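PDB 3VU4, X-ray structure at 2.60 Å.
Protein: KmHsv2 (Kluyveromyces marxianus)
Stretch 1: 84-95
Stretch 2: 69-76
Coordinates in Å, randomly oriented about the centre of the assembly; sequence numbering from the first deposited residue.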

ATOM      1  N   HIS A  84       4.791 -14.710  14.445  1.00 56.01           N
ATOM      2  CA  HIS A  84       3.872 -15.804  14.708  1.00 55.62           C
ATOM      3  C   HIS A  84       2.842 -15.993  13.611  1.00 56.72           C
ATOM      4  O   HIS A  84       2.128 -15.056  13.263  1.00 56.33           O
ATOM      5  CB  HIS A  84       3.107 -15.559  16.008  1.00 55.55           C
ATOM      6  CG  HIS A  84       3.971 -15.448  17.223  1.00 56.91           C
ATOM      7  ND1 HIS A  84       3.936 -16.374  18.244  1.00 57.83           N
ATOM      8  CD2 HIS A  84       4.848 -14.492  17.612  1.00 57.82           C
ATOM      9  CE1 HIS A  84       4.750 -15.991  19.211  1.00 57.92           C
ATOM     10  NE2 HIS A  84       5.315 -14.851  18.852  1.00 59.00           N
ATOM     11  N   ILE A  85       2.764 -17.200  13.063  1.00 57.29           N
ATOM     12  CA  ILE A  85       1.741 -17.488  12.070  1.00 58.59           C
ATOM     13  C   ILE A  85       0.658 -18.071  12.970  1.00 60.30           C
ATOM     14  O   ILE A  85       0.874 -19.094  13.609  1.00 60.63           O
ATOM     15  CB  ILE A  85       2.201 -18.539  11.057  1.00 57.69           C
ATOM     16  CG1 ILE A  85       3.528 -18.105  10.430  1.00 57.44           C
ATOM     17  CG2 ILE A  85       1.140 -18.706   9.973  1.00 57.13           C
ATOM     18  CD1 ILE A  85       3.461 -16.788   9.693  1.00 56.57           C
ATOM     19  N   TRP A  86      -0.492 -17.407  13.035  1.00 62.60           N
ATOM     20  CA  TRP A  86      -1.584 -17.828  13.913  1.00 64.11           C
ATOM     21  C   TRP A  86      -2.864 -18.218  13.187  1.00 65.99           C
ATOM     22  O   TRP A  86      -3.176 -17.682  12.125  1.00 66.54           O
ATOM     23  CB  TRP A  86      -1.847 -16.696  14.915  1.00 63.07           C
ATOM     24  CG  TRP A  86      -3.084 -16.787  15.757  1.00 62.87           C
ATOM     25  CD1 TRP A  86      -4.365 -16.486  15.378  1.00 63.52           C
ATOM     26  CD2 TRP A  86      -3.140 -17.085  17.157  1.00 62.50           C
ATOM     27  NE1 TRP A  86      -5.213 -16.570  16.460  1.00 63.25           N
ATOM     28  CE2 TRP A  86      -4.488 -16.939  17.562  1.00 63.00           C
ATOM     29  CE3 TRP A  86      -2.185 -17.465  18.108  1.00 62.92           C
ATOM     30  CZ2 TRP A  86      -4.898 -17.149  18.884  1.00 63.52           C
ATOM     31  CZ3 TRP A  86      -2.594 -17.677  19.422  1.00 63.71           C
ATOM     32  CH2 TRP A  86      -3.941 -17.520  19.795  1.00 63.56           C
ATOM     33  N   ASP A  87      -3.599 -19.159  13.774  1.00 68.27           N
ATOM     34  CA  ASP A  87      -4.851 -19.642  13.202  1.00 70.33           C
ATOM     35  C   ASP A  87      -6.029 -18.929  13.862  1.00 71.78           C
ATOM     36  O   ASP A  87      -6.181 -18.953  15.082  1.00 71.55           O
ATOM     37  CB  ASP A  87      -4.971 -21.157  13.408  1.00 71.02           C
ATOM     38  CG  ASP A  87      -6.053 -21.786  12.540  1.00 72.96           C
ATOM     39  OD1 ASP A  87      -7.221 -21.346  12.616  1.00 72.95           O
ATOM     40  OD2 ASP A  87      -5.732 -22.727  11.779  1.00 74.41           O
ATOM     41  N   ASP A  88      -6.858 -18.296  13.039  1.00 73.80           N
ATOM     42  CA  ASP A  88      -8.027 -17.555  13.498  1.00 75.27           C
ATOM     43  C   ASP A  88      -9.070 -18.390  14.212  1.00 75.91           C
ATOM     44  O   ASP A  88      -9.389 -18.143  15.373  1.00 75.67           O
ATOM     45  CB  ASP A  88      -8.712 -16.869  12.322  1.00 75.93           C
ATOM     46  CG  ASP A  88      -8.342 -15.420  12.212  1.00 77.42           C
ATOM     47  OD1 ASP A  88      -8.275 -14.755  13.265  1.00 78.99           O
ATOM     48  OD2 ASP A  88      -8.134 -14.944  11.077  1.00 78.02           O
ATOM     49  N   VAL A  89      -9.618 -19.363  13.489  1.00 76.47           N
ATOM     50  CA  VAL A  89     -10.654 -20.243  14.011  1.00 76.32           C
ATOM     51  C   VAL A  89     -10.166 -21.218  15.084  1.00 76.00           C
ATOM     52  O   VAL A  89     -10.917 -21.559  15.995  1.00 75.62           O
ATOM     53  CB  VAL A  89     -11.339 -21.015  12.845  1.00 76.31           C
ATOM     54  CG1 VAL A  89     -10.294 -21.525  11.867  1.00 77.28           C
ATOM     55  CG2 VAL A  89     -12.164 -22.163  13.389  1.00 76.29           C
ATOM     56  N   LYS A  90      -8.912 -21.654  14.991  1.00 76.16           N
ATOM     57  CA  LYS A  90      -8.363 -22.580  15.981  1.00 76.33           C
ATOM     58  C   LYS A  90      -7.606 -21.871  17.099  1.00 75.73           C
ATOM     59  O   LYS A  90      -7.067 -22.526  17.987  1.00 75.96           O
ATOM     60  CB  LYS A  90      -7.419 -23.587  15.318  1.00 77.88           C
ATOM     61  CG  LYS A  90      -8.090 -24.599  14.398  1.00 79.90           C
ATOM     62  CD  LYS A  90      -7.092 -25.673  13.978  1.00 81.42           C
ATOM     63  CE  LYS A  90      -7.755 -26.799  13.194  1.00 82.35           C
ATOM     64  NZ  LYS A  90      -6.792 -27.907  12.912  1.00 82.89           N
ATOM     65  N   LYS A  91      -7.569 -20.540  17.054  1.00 74.87           N
ATOM     66  CA  LYS A  91      -6.867 -19.737  18.058  1.00 73.89           C
ATOM     67  C   LYS A  91      -5.569 -20.425  18.472  1.00 73.94           C
ATOM     68  O   LYS A  91      -5.284 -20.573  19.662  1.00 73.57           O
ATOM     69  CB  LYS A  91      -7.733 -19.540  19.304  1.00 73.83           C
ATOM     70  CG  LYS A  91      -9.162 -19.077  19.064  1.00 73.79           C
ATOM     71  CD  LYS A  91      -9.745 -18.527  20.370  1.00 74.47           C
ATOM     72  CE  LYS A  91     -11.256 -18.707  20.473  1.00 74.61           C
ATOM     73  NZ  LYS A  91     -12.013 -18.064  19.369  1.00 72.99           N
ATOM     74  N   GLN A  92      -4.768 -20.817  17.493  1.00 74.29           N
ATOM     75  CA  GLN A  92      -3.544 -21.540  17.794  1.00 74.39           C
ATOM     76  C   GLN A  92      -2.370 -21.117  16.930  1.00 72.83           C
ATOM     77  O   GLN A  92      -2.530 -20.838  15.748  1.00 72.66           O
ATOM     78  CB  GLN A  92      -3.822 -23.020  17.578  1.00 77.44           C
ATOM     79  CG  GLN A  92      -3.015 -23.988  18.399  1.00 80.89           C
ATOM     80  CD  GLN A  92      -3.610 -25.380  18.309  1.00 82.87           C
ATOM     81  OE1 GLN A  92      -3.641 -25.984  17.234  1.00 82.86           O
ATOM     82  NE2 GLN A  92      -4.110 -25.887  19.432  1.00 84.13           N
ATOM     83  N   ASP A  93      -1.187 -21.068  17.531  1.00 71.58           N
ATOM     84  CA  ASP A  93       0.022 -20.716  16.799  1.00 70.77           C
ATOM     85  C   ASP A  93       0.293 -21.922  15.900  1.00 70.44           C
ATOM     86  O   ASP A  93       0.399 -23.043  16.390  1.00 71.87           O
ATOM     87  CB  ASP A  93       1.184 -20.524  17.781  1.00 71.53           C
ATOM     88  CG  ASP A  93       1.783 -19.128  17.729  1.00 72.22           C
ATOM     89  OD1 ASP A  93       1.013 -18.151  17.613  1.00 72.64           O
ATOM     90  OD2 ASP A  93       3.024 -19.005  17.826  1.00 72.32           O
ATOM     91  N   VAL A  94       0.376 -21.712  14.591  1.00 69.11           N
ATOM     92  CA  VAL A  94       0.639 -22.817  13.677  1.00 67.06           C
ATOM     93  C   VAL A  94       2.100 -22.788  13.263  1.00 66.81           C
ATOM     94  O   VAL A  94       2.548 -23.628  12.488  1.00 68.29           O
ATOM     95  CB  VAL A  94      -0.217 -22.733  12.399  1.00 66.78           C
ATOM     96  CG1 VAL A  94       0.287 -21.610  11.511  1.00 66.42           C
ATOM     97  CG2 VAL A  94      -0.161 -24.053  11.647  1.00 66.12           C
ATOM     98  N   SER A  95       2.839 -21.812  13.780  1.00 66.11           N
ATOM     99  CA  SER A  95       4.252 -21.678  13.449  1.00 65.50           C
ATOM    100  C   SER A  95       4.899 -20.447  14.080  1.00 65.33           C
ATOM    101  O   SER A  95       4.227 -19.478  14.431  1.00 65.59           O
ATOM    102  CB  SER A  95       4.430 -21.609  11.934  1.00 64.79           C
ATOM    103  OG  SER A  95       5.795 -21.437  11.604  1.00 69.00           O
TER
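Stretch 2 (69-76) RTNYVAFV

The hydrogen bond from Asp 88 N to Asn 71 O is only 2.4 Å long, unusually short for a backbone pair, and it closes an otherwise regular antiparallel ladder just beyond the paired strands, where stretch 1 leaves its strand at Asp 88 and stretch 2 is about to enter its own from Asn 71. The example illustrates how neighbouring antiparallel strands alternate hydrogen-bonded with non-hydrogen-bonded pairs. Residues 72-76 are extended and run against strand 84-87, with 144° between their N-to-C directions and a closest axial approach of 4.6 Å. Val 73 faces Trp 86 in a hydrogen-bonded pair, Trp 86 N to Val 73 O at 2.7 Å and Val 73 N to Trp 86 O at 3.0 Å; Phe 75 and His 84 repeat the pattern, with His 84 N to Phe 75 O at 2.8 Å and Phe 75 N to His 84 O at 3.0 Å. Between them, Ala 74 lies beside Ile 85 without such bonds, its CA 3.0 Å from His 84 O in a CA-H...O contact.

Side chains alternate accordingly. On one face, the Phe 75 ring lies near parallel to that of His 84 but slid apart, while its CE2 reaches Trp 86 CB at 3.5 Å, and Val 73 CG2 meets Trp 86 CD1 at 3.6 Å. On the other, Tyr 72 CE1 approaches Asp 87 OD2 at 3.6 Å and Val 94 CG1 at 4.1 Å.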

ATOM      1  N   ARG A  69      -8.444 -14.012   2.896  1.00 56.10           N
ATOM      2  CA  ARG A  69      -9.605 -14.083   3.766  1.00 55.86           C
ATOM      3  C   ARG A  69      -9.577 -15.388   4.541  1.00 55.93           C
ATOM      4  O   ARG A  69     -10.599 -15.836   5.061  1.00 55.83           O
ATOM      5  CB  ARG A  69     -10.892 -13.978   2.947  1.00 56.44           C
ATOM      6  CG  ARG A  69     -11.293 -12.547   2.604  1.00 56.65           C
ATOM      7  CD  ARG A  69     -12.505 -12.514   1.680  1.00 57.28           C
ATOM      8  NE  ARG A  69     -13.084 -11.178   1.553  1.00 57.32           N
ATOM      9  CZ  ARG A  69     -13.660 -10.511   2.553  1.00 58.39           C
ATOM     10  NH1 ARG A  69     -13.737 -11.049   3.765  1.00 56.04           N
ATOM     11  NH2 ARG A  69     -14.171  -9.303   2.339  1.00 58.05           N
ATOM     12  N   THR A  70      -8.391 -15.983   4.621  1.00 55.80           N
ATOM     13  CA  THR A  70      -8.199 -17.245   5.324  1.00 56.43           C
ATOM     14  C   THR A  70      -8.288 -17.087   6.839  1.00 58.88           C
ATOM     15  O   THR A  70      -8.640 -16.023   7.351  1.00 59.99           O
ATOM     16  CB  THR A  70      -6.837 -17.850   4.991  1.00 54.98           C
ATOM     17  OG1 THR A  70      -5.813 -17.138   5.697  1.00 54.98           O
ATOM     18  CG2 THR A  70      -6.576 -17.753   3.498  1.00 52.92           C
ATOM     19  N   ASN A  71      -7.958 -18.154   7.558  1.00 61.15           N
ATOM     20  CA  ASN A  71      -8.003 -18.134   9.012  1.00 62.29           C
ATOM     21  C   ASN A  71      -6.610 -17.856   9.555  1.00 61.90           C
ATOM     22  O   ASN A  71      -6.365 -17.984  10.749  1.00 61.12           O
ATOM     23  CB  ASN A  71      -8.496 -19.482   9.536  1.00 66.15           C
ATOM     24  CG  ASN A  71      -9.653 -20.035   8.723  1.00 71.46           C
ATOM     25  OD1 ASN A  71     -10.612 -19.318   8.415  1.00 74.01           O
ATOM     26  ND2 ASN A  71      -9.572 -21.321   8.372  1.00 72.83           N
ATOM     27  N   TYR A  72      -5.694 -17.474   8.672  1.00 61.03           N
ATOM     28  CA  TYR A  72      -4.331 -17.204   9.097  1.00 61.72           C
ATOM     29  C   TYR A  72      -3.971 -15.730   9.178  1.00 60.09           C
ATOM     30  O   TYR A  72      -4.367 -14.922   8.338  1.00 60.92           O
ATOM     31  CB  TYR A  72      -3.342 -17.910   8.172  1.00 64.52           C
ATOM     32  CG  TYR A  72      -3.450 -19.413   8.216  1.00 68.54           C
ATOM     33  CD1 TYR A  72      -3.170 -20.121   9.389  1.00 68.90           C
ATOM     34  CD2 TYR A  72      -3.839 -20.136   7.085  1.00 69.56           C
ATOM     35  CE1 TYR A  72      -3.273 -21.513   9.433  1.00 70.38           C
ATOM     36  CE2 TYR A  72      -3.947 -21.526   7.119  1.00 70.77           C
ATOM     37  CZ  TYR A  72      -3.663 -22.208   8.293  1.00 70.33           C
ATOM     38  OH  TYR A  72      -3.767 -23.580   8.320  1.00 71.36           O
ATOM     39  N   VAL A  73      -3.212 -15.395  10.210  1.00 57.04           N
ATOM     40  CA  VAL A  73      -2.752 -14.043  10.429  1.00 55.73           C
ATOM     41  C   VAL A  73      -1.334 -14.192  10.953  1.00 55.07           C
ATOM     42  O   VAL A  73      -0.957 -15.256  11.433  1.00 55.98           O
ATOM     43  CB  VAL A  73      -3.613 -13.310  11.484  1.00 55.81           C
ATOM     44  CG1 VAL A  73      -5.051 -13.224  11.019  1.00 55.14           C
ATOM     45  CG2 VAL A  73      -3.544 -14.037  12.806  1.00 57.52           C
ATOM     46  N   ALA A  74      -0.545 -13.134  10.846  1.00 53.42           N
ATOM     47  CA  ALA A  74       0.822 -13.156  11.323  1.00 51.20           C
ATOM     48  C   ALA A  74       0.986 -11.945  12.224  1.00 52.20           C
ATOM     49  O   ALA A  74       0.402 -10.895  11.960  1.00 52.78           O
ATOM     50  CB  ALA A  74       1.780 -13.071  10.148  1.00 49.15           C
ATOM     51  N   PHE A  75       1.761 -12.084  13.292  1.00 52.71           N
ATOM     52  CA  PHE A  75       1.989 -10.958  14.186  1.00 52.49           C
ATOM     53  C   PHE A  75       3.281 -11.051  14.981  1.00 53.31           C
ATOM     54  O   PHE A  75       3.891 -12.116  15.090  1.00 53.18           O
ATOM     55  CB  PHE A  75       0.796 -10.768  15.133  1.00 53.07           C
ATOM     56  CG  PHE A  75       0.439 -11.988  15.936  1.00 52.19           C
ATOM     57  CD1 PHE A  75       1.315 -12.495  16.890  1.00 50.96           C
ATOM     58  CD2 PHE A  75      -0.798 -12.609  15.762  1.00 52.93           C
ATOM     59  CE1 PHE A  75       0.962 -13.601  17.662  1.00 50.46           C
ATOM     60  CE2 PHE A  75      -1.160 -13.718  16.532  1.00 50.86           C
ATOM     61  CZ  PHE A  75      -0.282 -14.211  17.482  1.00 49.87           C
ATOM     62  N   VAL A  76       3.708  -9.905  15.498  1.00 53.78           N
ATOM     63  CA  VAL A  76       4.911  -9.803  16.306  1.00 55.11           C
ATOM     64  C   VAL A  76       4.408  -9.264  17.634  1.00 58.31           C
ATOM     65  O   VAL A  76       3.516  -8.417  17.661  1.00 60.12           O
ATOM     66  CB  VAL A  76       5.919  -8.800  15.706  1.00 53.77           C
ATOM     67  CG1 VAL A  76       7.108  -8.622  16.638  1.00 52.82           C
ATOM     68  CG2 VAL A  76       6.389  -9.286  14.355  1.00 53.00           C
TER